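Local coordinates for inositol monophosphatase family protein (Staphylococcus aureus subsp. aureus MSSA476, PDB 4I3Y), which probably hydrolyses inositol monophosphates to inositol and phosphate in a magnesium-dependent reaction that lithium inhibits, at residues 100-103 with 108-111; 186-191 with 195-200. One frame throughout, in Å; residues are numbered along the deposited sequence.

How the interactions relate
Both contacts are buried and local: each joins residues only a short way apart in the chain, and each joins a helix to the chain just before or after it. Interaction 1 ties helix 99-105 to the run into strand 110-117 of the seven-stranded sheet, by an amide-to-carbonyl bond and a leucine over a tyrosine face. In interaction 2 a valine methyl on a guanidinium face joins the loop after strand 184-185 to helix 191-200, while a serine hydroxyl bonds back within the helix itself. The two meet where Asn101 ND2 lies 3.0 Å from Val188 O, a probable hydrogen bond between helix 99-105 and the loop before helix 191-200. Each also reaches the second subunit.

Interaction 1: 100-103 with 108-111; sequences ANLV and DYCI
Leu102 lies over one face of the Tyr109 ring, and beside it Asn101 reaches the backbone of Asp108; together they close the connection from helix 99-105 to strand 110-117 in the layered alpha/beta fold of the inositol monophosphatases. This helix follows strand 89-97, which carries the magnesium ligands Asp94 and Ile96, and the tyrosine side chain is about 8 Å from a bound magnesium ion.

The leucine branch CD1 does the touching. It stands 3.9 Å from the centroid of the Tyr109 ring, 23° off the normal, a CH-pi contact displaced toward the CE2-CZ side of the ring, since Leu102 CD1 is 3.6 Å from Tyr109 CZ. Nearer the ring's root, Leu102 CB lies 3.8 Å from Tyr109 CD2. The leucine thus runs along the face, its CG anti to the backbone N. Tyr109 takes the position between its own N and carbonyl carbon (chi1 62°), which stands the ring alongside the helix. A broad aromatic suits this place: Ile34 of helix 12-35 and Ile96 also touch it, and Leu102 meets the same two isoleucines.

Asn101 serves the polar half. Its buried amide is used at both ends: OD1 accepts from Arg186 NH1 of the second subunit, while ND2 donates to Val188 O as well as across this contact. Asparagine suits a spot that needs a donor and an acceptor on one short side chain. Asp108 turns its carboxylate elsewhere, with OD2 in a salt bridge to Arg197 NH1 of the second subunit, and offers the contact its carbonyl instead. Asn101 ND2 meets Asp108 O at 2.8 Å with an N-H...O angle of 158°, the oxygen close to the amide plane.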
ATOM      1  N   ALA A 100     -11.464  -7.472  -1.124  1.00 12.13           N
ATOM      2  CA  ALA A 100     -11.985  -6.109  -0.967  1.00 11.75           C
ATOM      3  C   ALA A 100     -11.145  -5.163  -1.819  1.00 12.02           C
ATOM      4  O   ALA A 100     -11.682  -4.357  -2.533  1.00 12.70           O
ATOM      5  CB  ALA A 100     -12.027  -5.668   0.528  1.00 11.11           C
ATOM      6  N   ASN A 101      -9.809  -5.312  -1.781  1.00 12.40           N
ATOM      7  CA  ASN A 101      -8.929  -4.477  -2.597  1.00 11.14           C
ATOM      8  C   ASN A 101      -9.128  -4.766  -4.069  1.00 12.16           C
ATOM      9  O   ASN A 101      -9.087  -3.848  -4.883  1.00 11.86           O
ATOM     10  CB  ASN A 101      -7.451  -4.742  -2.259  1.00 11.36           C
ATOM     11  CG  ASN A 101      -7.036  -4.116  -0.971  1.00 12.32           C
ATOM     12  OD1 ASN A 101      -7.737  -3.246  -0.424  1.00 12.22           O
ATOM     13  ND2 ASN A 101      -5.917  -4.565  -0.443  1.00 13.54           N
ATOM     14  N   LEU A 102      -9.288  -6.031  -4.444  1.00 11.30           N
ATOM     15  CA  LEU A 102      -9.669  -6.314  -5.867  1.00 11.67           C
ATOM     16  C   LEU A 102     -10.884  -5.526  -6.334  1.00 11.99           C
ATOM     17  O   LEU A 102     -10.852  -4.893  -7.408  1.00 13.29           O
ATOM     18  CB  LEU A 102      -9.902  -7.840  -6.073  1.00 11.25           C
ATOM     19  CG  LEU A 102     -10.572  -8.260  -7.393  1.00 11.36           C
ATOM     20  CD1 LEU A 102      -9.730  -7.814  -8.547  1.00 10.44           C
ATOM     21  CD2 LEU A 102     -10.897  -9.737  -7.495  1.00 11.83           C
ATOM     22  N   VAL A 103     -11.962  -5.542  -5.530  1.00 12.54           N
ATOM     23  CA  VAL A 103     -13.237  -4.942  -5.908  1.00 13.00           C
ATOM     24  C   VAL A 103     -13.116  -3.433  -5.904  1.00 13.58           C
ATOM     25  O   VAL A 103     -13.524  -2.772  -6.870  1.00 13.67           O
ATOM     26  CB  VAL A 103     -14.402  -5.413  -4.943  1.00 13.82           C
ATOM     27  CG1 VAL A 103     -15.679  -4.595  -5.119  1.00 13.50           C
ATOM     28  CG2 VAL A 103     -14.731  -6.884  -5.137  1.00 13.43           C
ATOM     29  N   ASP A 108      -3.371  -4.325  -5.190  1.00 13.20           N
ATOM     30  CA  ASP A 108      -3.142  -4.810  -3.790  1.00 13.80           C
ATOM     31  C   ASP A 108      -3.936  -6.065  -3.452  1.00 13.09           C
ATOM     32  O   ASP A 108      -4.578  -6.161  -2.371  1.00 13.44           O
ATOM     33  CB  ASP A 108      -3.357  -3.692  -2.741  1.00 13.39           C
ATOM     34  CG  ASP A 108      -2.290  -2.612  -2.860  1.00 15.26           C
ATOM     35  OD1 ASP A 108      -1.234  -2.923  -3.463  1.00 16.31           O
ATOM     36  OD2 ASP A 108      -2.464  -1.491  -2.352  1.00 15.47           O
ATOM     37  N   TYR A 109      -3.834  -7.053  -4.329  1.00 12.57           N
ATOM     38  CA  TYR A 109      -4.429  -8.376  -4.015  1.00 13.08           C
ATOM     39  C   TYR A 109      -3.489  -9.431  -4.603  1.00 13.44           C
ATOM     40  O   TYR A 109      -2.707  -9.115  -5.471  1.00 13.43           O
ATOM     41  CB  TYR A 109      -5.922  -8.519  -4.489  1.00 12.61           C
ATOM     42  CG  TYR A 109      -6.050  -8.394  -5.976  1.00 13.22           C
ATOM     43  CD1 TYR A 109      -5.936  -9.518  -6.816  1.00 13.41           C
ATOM     44  CD2 TYR A 109      -6.159  -7.157  -6.581  1.00 13.08           C
ATOM     45  CE1 TYR A 109      -5.971  -9.410  -8.204  1.00 12.05           C
ATOM     46  CE2 TYR A 109      -6.215  -7.050  -7.988  1.00 12.95           C
ATOM     47  CZ  TYR A 109      -6.116  -8.174  -8.785  1.00 13.12           C
ATOM     48  OH  TYR A 109      -6.174  -8.049 -10.183  1.00 11.67           O
ATOM     49  N   CYS A 110      -3.605 -10.696  -4.169  1.00 13.50           N
ATOM     50  CA  CYS A 110      -2.714 -11.723  -4.597  1.00 12.78           C
ATOM     51  C   CYS A 110      -3.442 -13.069  -4.633  1.00 13.56           C
ATOM     52  O   CYS A 110      -4.611 -13.194  -4.198  1.00 13.20           O
ATOM     53  CB  CYS A 110      -1.498 -11.782  -3.620  1.00 13.21           C
ATOM     54  SG  CYS A 110      -1.948 -12.110  -1.870  1.00 13.27           S
ATOM     55  N   ILE A 111      -2.762 -14.061  -5.183  1.00 13.15           N
ATOM     56  CA  ILE A 111      -3.251 -15.424  -5.163  1.00 14.08           C
ATOM     57  C   ILE A 111      -2.287 -16.168  -4.230  1.00 13.50           C
ATOM     58  O   ILE A 111      -1.065 -16.025  -4.375  1.00 14.90           O
ATOM     59  CB  ILE A 111      -3.201 -16.041  -6.568  1.00 14.23           C
ATOM     60  CG1 ILE A 111      -4.044 -15.258  -7.541  1.00 14.21           C
ATOM     61  CG2 ILE A 111      -3.646 -17.518  -6.579  1.00 13.36           C
ATOM     62  CD1 ILE A 111      -3.895 -15.785  -8.970  1.00 14.47           C
TER

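Interaction 2: 186-191 with 195-200; sequences RLVGAC and SMRVAK
One face of the Arg197 guanidinium carries a methyl of Val188, whose CG2 sits 3.4 Å above the plane, offset toward the rim; Val188 CG2 comes to 3.6 Å from Arg197 NE. The two side chains approach from opposite directions, and the bend of the arginine at chi2 (-124°) helps bring the flat group against the loop. Arg197 NH1 forms a salt bridge with Asp108 OD2 of the second subunit. Arginine suits this place because its face can lie against an aliphatic group while its charged nitrogens reach a carboxylate across the dimer interface.

Nearer the helix start, Cys191 O is gripped twice by Ser195, by the hydroxyl OG at 2.7 Å and by the backbone N at 2.8 Å. The two donors arrive from opposite faces of the carbonyl plane. OG, beside its own backbone N (chi1 -62°), folds back along the helix, and it is also hydrogen-bonded to Gln219 NE2. A small hydroxyl side chain fits here among Phe246, Ile248 and His206.

Asp194 accepts from the backbone N of Val188 and of Gly189 and so holds the loop from the helix side. With Ala190 as N-cap, the whole is a strand-loop-helix connection in which the serine hydroxyl, beside the ordinary i to i-4 backbone bond, closes the first turn of helix 191-200 onto the carbonyl of Cys191.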
ATOM      1  N   ARG A 186       1.348   1.225   8.521  1.00 11.83           N
ATOM      2  CA  ARG A 186       1.000   1.164   7.135  1.00 12.48           C
ATOM      3  C   ARG A 186       0.002  -0.017   7.008  1.00 13.55           C
ATOM      4  O   ARG A 186       0.001  -0.956   7.839  1.00 12.63           O
ATOM      5  CB  ARG A 186       2.305   1.095   6.226  1.00 14.45           C
ATOM      6  CG  ARG A 186       2.436   2.388   5.350  1.00 18.26           C
ATOM      7  CD  ARG A 186       3.726   3.189   5.202  1.00 20.30           C
ATOM      8  NE  ARG A 186       3.476   4.122   6.177  1.00 21.03           N
ATOM      9  CZ  ARG A 186       4.128   5.155   6.647  1.00 18.84           C
ATOM     10  NH1 ARG A 186       5.248   5.691   6.191  1.00 18.47           N
ATOM     11  NH2 ARG A 186       3.541   5.617   7.719  1.00 17.27           N
ATOM     12  N   LEU A 187      -0.845   0.004   5.984  1.00 12.06           N
ATOM     13  CA  LEU A 187      -1.634  -1.199   5.676  1.00 11.52           C
ATOM     14  C   LEU A 187      -1.852  -1.380   4.214  1.00 11.28           C
ATOM     15  O   LEU A 187      -2.502  -0.529   3.556  1.00 11.44           O
ATOM     16  CB  LEU A 187      -2.958  -1.217   6.440  1.00 10.00           C
ATOM     17  CG  LEU A 187      -3.934  -2.384   6.198  1.00 10.07           C
ATOM     18  CD1 LEU A 187      -3.405  -3.749   6.686  1.00  8.73           C
ATOM     19  CD2 LEU A 187      -5.195  -2.109   6.972  1.00  9.43           C
ATOM     20  N   VAL A 188      -1.377  -2.497   3.678  1.00 10.18           N
ATOM     21  CA  VAL A 188      -1.712  -2.864   2.262  1.00 10.44           C
ATOM     22  C   VAL A 188      -3.169  -3.428   2.167  1.00 11.21           C
ATOM     23  O   VAL A 188      -3.920  -3.109   1.223  1.00 11.03           O
ATOM     24  CB  VAL A 188      -0.704  -3.904   1.694  1.00  9.65           C
ATOM     25  CG1 VAL A 188      -1.015  -4.227   0.255  1.00  9.97           C
ATOM     26  CG2 VAL A 188       0.759  -3.406   1.819  1.00  8.92           C
ATOM     27  N   GLY A 189      -3.523  -4.303   3.112  1.00 11.68           N
ATOM     28  CA  GLY A 189      -4.857  -4.856   3.182  1.00 13.68           C
ATOM     29  C   GLY A 189      -5.098  -6.216   2.533  1.00 14.27           C
ATOM     30  O   GLY A 189      -6.259  -6.677   2.423  1.00 14.87           O
ATOM     31  N   ALA A 190      -4.019  -6.856   2.083  1.00 13.19           N
ATOM     32  CA  ALA A 190      -4.051  -8.267   1.735  1.00 12.03           C
ATOM     33  C   ALA A 190      -3.073  -9.008   2.637  1.00 11.47           C
ATOM     34  O   ALA A 190      -1.907  -8.721   2.625  1.00 11.80           O
ATOM     35  CB  ALA A 190      -3.675  -8.443   0.239  1.00 11.83           C
ATOM     36  N   CYS A 191      -3.525 -10.002   3.397  1.00 12.84           N
ATOM     37  CA  CYS A 191      -2.638 -10.725   4.327  1.00 13.03           C
ATOM     38  C   CYS A 191      -1.340 -11.187   3.660  1.00 12.96           C
ATOM     39  O   CYS A 191      -0.262 -11.028   4.209  1.00 12.31           O
ATOM     40  CB  CYS A 191      -3.342 -11.941   4.937  1.00 13.75           C
ATOM     41  SG  CYS A 191      -2.383 -12.745   6.240  1.00 14.38           S
ATOM     42  N   SER A 195       2.222  -9.671   4.446  1.00 11.81           N
ATOM     43  CA  SER A 195       3.250 -10.662   4.939  1.00 12.57           C
ATOM     44  C   SER A 195       4.535 -10.561   4.180  1.00 12.51           C
ATOM     45  O   SER A 195       5.627 -10.567   4.761  1.00 12.67           O
ATOM     46  CB  SER A 195       2.739 -12.086   4.891  1.00 12.64           C
ATOM     47  OG  SER A 195       1.623 -12.163   5.757  1.00 14.27           O
ATOM     48  N   MET A 196       4.417 -10.399   2.864  1.00 14.07           N
ATOM     49  CA  MET A 196       5.617 -10.312   2.038  1.00 14.45           C
ATOM     50  C   MET A 196       6.395  -9.029   2.337  1.00 13.88           C
ATOM     51  O   MET A 196       7.616  -8.994   2.180  1.00 13.33           O
ATOM     52  CB  MET A 196       5.291 -10.341   0.543  1.00 15.51           C
ATOM     53  CG  MET A 196       4.900 -11.698  -0.013  1.00 18.92           C
ATOM     54  SD  MET A 196       6.094 -13.058   0.355  1.00 21.44           S
ATOM     55  CE  MET A 196       5.106 -13.889   1.609  1.00 19.16           C
ATOM     56  N   ARG A 197       5.706  -7.959   2.735  1.00 13.76           N
ATOM     57  CA  ARG A 197       6.474  -6.739   3.168  1.00 12.75           C
ATOM     58  C   ARG A 197       7.334  -7.078   4.407  1.00 12.18           C
ATOM     59  O   ARG A 197       8.433  -6.563   4.564  1.00 12.88           O
ATOM     60  CB  ARG A 197       5.541  -5.606   3.443  1.00 12.46           C
ATOM     61  CG  ARG A 197       4.703  -5.271   2.206  1.00 12.65           C
ATOM     62  CD  ARG A 197       4.920  -3.803   1.870  1.00 12.97           C
ATOM     63  NE  ARG A 197       4.165  -3.443   0.684  1.00 13.40           N
ATOM     64  CZ  ARG A 197       4.019  -2.189   0.260  1.00 14.33           C
ATOM     65  NH1 ARG A 197       4.606  -1.154   0.863  1.00 15.47           N
ATOM     66  NH2 ARG A 197       3.293  -1.972  -0.787  1.00 16.04           N
ATOM     67  N   VAL A 198       6.870  -8.002   5.251  1.00 12.31           N
ATOM     68  CA  VAL A 198       7.691  -8.418   6.429  1.00 12.73           C
ATOM     69  C   VAL A 198       8.889  -9.223   5.905  1.00 12.73           C
ATOM     70  O   VAL A 198      10.047  -8.965   6.289  1.00 14.30           O
ATOM     71  CB  VAL A 198       6.851  -9.189   7.478  1.00 12.50           C
ATOM     72  CG1 VAL A 198       7.749  -9.717   8.619  1.00 12.17           C
ATOM     73  CG2 VAL A 198       5.741  -8.296   8.061  1.00 13.01           C
ATOM     74  N   ALA A 199       8.622 -10.113   4.943  1.00 12.74           N
ATOM     75  CA  ALA A 199       9.658 -11.066   4.442  1.00 13.31           C
ATOM     76  C   ALA A 199      10.770 -10.291   3.764  1.00 13.26           C
ATOM     77  O   ALA A 199      11.920 -10.662   3.876  1.00 14.49           O
ATOM     78  CB  ALA A 199       9.055 -12.077   3.482  1.00 12.88           C
ATOM     79  N   LYS A 200      10.387  -9.196   3.100  0.50 13.33           N
ATOM     80  CA  LYS A 200      11.289  -8.321   2.366  0.50 12.83           C
ATOM     81  C   LYS A 200      12.063  -7.454   3.345  0.50 12.43           C
ATOM     82  O   LYS A 200      13.134  -6.953   2.992  0.50 12.49           O
ATOM     83  CB  LYS A 200      10.478  -7.417   1.399  0.50 12.20           C
ATOM     84  CG  LYS A 200      10.011  -8.118   0.115  0.50 12.73           C
ATOM     85  CD  LYS A 200       9.267  -7.155  -0.835  0.50 12.24           C
ATOM     86  CE  LYS A 200       7.756  -7.196  -0.608  0.50 12.28           C
ATOM     87  NZ  LYS A 200       6.901  -6.142  -1.287  0.50 11.03           N
TER